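Local coordinates for La protein (Trypanosoma brucei, PDB 1S29) that probably binds RNA, including mRNA, through the winged-helix La motif that makes up this N-terminal fragment of a longer nuclear protein, at residues I31-K34 with G35-E39. Residues are numbered along the deposited sequence; the frame is centred on the assembly and turned at random.
Sequences IFLK and GKMAE
Phe32 and Lys36, one helical turn apart, meet where the methylene next to the ammonium, Lys36 CE, comes to 3.4 Å from Phe32 CZ at the far end of the ring. The approach is oblique. Phe32 CG lies anti to the backbone N (chi1 -179°), which projects the ring outward, leaning toward the lysine, whose chain kinks at chi2 (-66°) and brings Lys36 CG as well as Lys36 CE close to Phe32 CE2. One residue on, Leu33 and Met37, a selenomethionine, cross with Leu33 CG 4.2 Å from Met37 SE; Met37 CG also lies 3.4 Å from Leu33 O. Backbone i to i+4 hydrogen bonds hold both pairs in step. The bond from Met37 N to Leu33 O is the straightest, 3.0 Å long with an N-H...O angle of 166°, whereas those from Gly35 N to Ile31 O and from Ala38 N to Lys34 O, also 3.0 Å, are both more bent. Leu33 and Met37 are buried and pack on Val45 of strand 45-46, with Leu33 also on Phe53 and Met37 on Val27 and Leu91. Lys34 reaches back past the start of the helix, where its NZ is hydrogen-bonded to Gln28 O, and Asp30 OD1 accepts from Leu33 N. The result is a short helix, 31-37, whose Leu33 and Met37 side is turned to strand 45-46, the first strand of the small antiparallel sheet in the winged-helix fold of the La motif.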
ATOM      1  N   ILE A  31      -6.258  -1.988  13.999  1.00  4.90           N
ATOM      2  CA  ILE A  31      -6.596  -0.741  14.668  1.00  5.24           C
ATOM      3  C   ILE A  31      -5.679   0.391  14.218  1.00  4.78           C
ATOM      4  O   ILE A  31      -6.119   1.530  14.034  1.00  6.37           O
ATOM      5  CB  ILE A  31      -6.485  -0.875  16.198  1.00  7.29           C
ATOM      6  CG1 ILE A  31      -7.437  -1.958  16.710  1.00 12.70           C
ATOM      7  CG2 ILE A  31      -6.771   0.459  16.872  1.00  8.84           C
ATOM      8  CD1 ILE A  31      -7.225  -2.322  18.162  1.00 14.74           C
ATOM      9  N   PHE A  32      -4.399   0.086  14.052  1.00  5.77           N
ATOM     10  CA  PHE A  32      -3.469   1.114  13.629  1.00  4.29           C
ATOM     11  C   PHE A  32      -3.795   1.583  12.222  1.00  4.59           C
ATOM     12  O   PHE A  32      -3.898   2.784  11.978  1.00  5.55           O
ATOM     13  CB  PHE A  32      -2.033   0.597  13.668  1.00  5.97           C
ATOM     14  CG  PHE A  32      -1.014   1.619  13.262  1.00  4.31           C
ATOM     15  CD1 PHE A  32      -0.557   2.568  14.170  1.00  5.32           C
ATOM     16  CD2 PHE A  32      -0.524   1.639  11.962  1.00  4.83           C
ATOM     17  CE1 PHE A  32       0.377   3.526  13.789  1.00  6.88           C
ATOM     18  CE2 PHE A  32       0.412   2.595  11.563  1.00  4.65           C
ATOM     19  CZ  PHE A  32       0.864   3.538  12.479  1.00  6.56           C
ATOM     20  N   LEU A  33      -3.952   0.643  11.295  1.00  4.13           N
ATOM     21  CA  LEU A  33      -4.242   1.024   9.918  1.00  3.83           C
ATOM     22  C   LEU A  33      -5.581   1.757   9.816  1.00  4.60           C
ATOM     23  O   LEU A  33      -5.687   2.763   9.105  1.00  4.38           O
ATOM     24  CB  LEU A  33      -4.227  -0.204   9.008  1.00  4.69           C
ATOM     25  CG  LEU A  33      -4.362   0.087   7.511  1.00  6.28           C
ATOM     26  CD1 LEU A  33      -3.256   1.047   7.072  1.00  6.62           C
ATOM     27  CD2 LEU A  33      -4.289  -1.218   6.721  1.00  6.79           C
ATOM     28  N   LYS A  34      -6.603   1.268  10.512  1.00  5.31           N
ATOM     29  CA  LYS A  34      -7.894   1.951  10.468  1.00  5.36           C
ATOM     30  C   LYS A  34      -7.752   3.362  11.023  1.00  5.73           C
ATOM     31  O   LYS A  34      -8.458   4.281  10.595  1.00  6.17           O
ATOM     32  CB  LYS A  34      -8.945   1.190  11.275  1.00  5.94           C
ATOM     33  CG  LYS A  34      -9.537   0.021  10.521  1.00  6.84           C
ATOM     34  CD  LYS A  34     -10.684  -0.619  11.283  1.00  8.50           C
ATOM     35  CE  LYS A  34     -10.207  -1.320  12.546  1.00  8.73           C
ATOM     36  NZ  LYS A  34     -11.362  -1.964  13.252  1.00 10.35           N
ATOM     37  N   GLY A  35      -6.839   3.531  11.975  1.00  4.24           N
ATOM     38  CA  GLY A  35      -6.623   4.844  12.553  1.00  6.32           C
ATOM     39  C   GLY A  35      -6.072   5.809  11.520  1.00  5.41           C
ATOM     40  O   GLY A  35      -6.462   6.977  11.474  1.00  5.10           O
ATOM     41  N   LYS A  36      -5.149   5.328  10.698  1.00  5.31           N
ATOM     42  CA  LYS A  36      -4.556   6.172   9.663  1.00  3.97           C
ATOM     43  C   LYS A  36      -5.615   6.519   8.620  1.00  4.79           C
ATOM     44  O   LYS A  36      -5.717   7.664   8.156  1.00  4.36           O
ATOM     45  CB  LYS A  36      -3.396   5.442   8.985  1.00  4.65           C
ATOM     46  CG  LYS A  36      -2.172   5.264   9.862  1.00  5.82           C
ATOM     47  CD  LYS A  36      -1.527   6.602  10.195  1.00 11.58           C
ATOM     48  CE  LYS A  36      -0.286   6.414  11.065  1.00 15.41           C
ATOM     49  NZ  LYS A  36       0.286   7.715  11.520  1.00 19.61           N
HETATM   50  N   MSE A  37      -6.397   5.515   8.246  1.00  4.65           N
HETATM   51  CA  MSE A  37      -7.446   5.711   7.256  1.00  4.43           C
HETATM   52  C   MSE A  37      -8.486   6.722   7.715  1.00  4.01           C
HETATM   53  O   MSE A  37      -9.077   7.425   6.888  1.00  6.27           O
HETATM   54  CB  MSE A  37      -8.133   4.379   6.942  1.00  6.30           C
HETATM   55  CG  MSE A  37      -7.275   3.402   6.158  1.00  4.50           C
HETATM   56 SE   MSE A  37      -8.030   1.615   6.196  1.00 15.47          SE
HETATM   57  CE  MSE A  37      -9.584   1.886   5.086  1.00 15.69           C
ATOM     58  N   ALA A  38      -8.713   6.798   9.023  1.00  4.91           N
ATOM     59  CA  ALA A  38      -9.701   7.716   9.575  1.00  6.30           C
ATOM     60  C   ALA A  38      -9.199   9.149   9.715  1.00  7.04           C
ATOM     61  O   ALA A  38      -9.953  10.035  10.136  1.00  9.15           O
ATOM     62  CB  ALA A  38     -10.187   7.207  10.935  1.00  7.71           C
ATOM     63  N   GLU A  39      -7.934   9.381   9.379  1.00  7.27           N
ATOM     64  CA  GLU A  39      -7.369  10.727   9.477  1.00  7.79           C
ATOM     65  C   GLU A  39      -7.941  11.643   8.406  1.00  7.96           C
ATOM     66  O   GLU A  39      -7.872  12.866   8.529  1.00  9.58           O
ATOM     67  CB  GLU A  39      -5.844  10.689   9.366  1.00  9.68           C
ATOM     68  CG  GLU A  39      -5.174   9.858  10.439  1.00 14.15           C
ATOM     69  CD  GLU A  39      -3.670   9.984  10.403  1.00 13.53           C
ATOM     70  OE1 GLU A  39      -3.100   9.970   9.294  1.00 19.92           O
ATOM     71  OE2 GLU A  39      -3.062  10.091  11.483  1.00 20.76           O
TER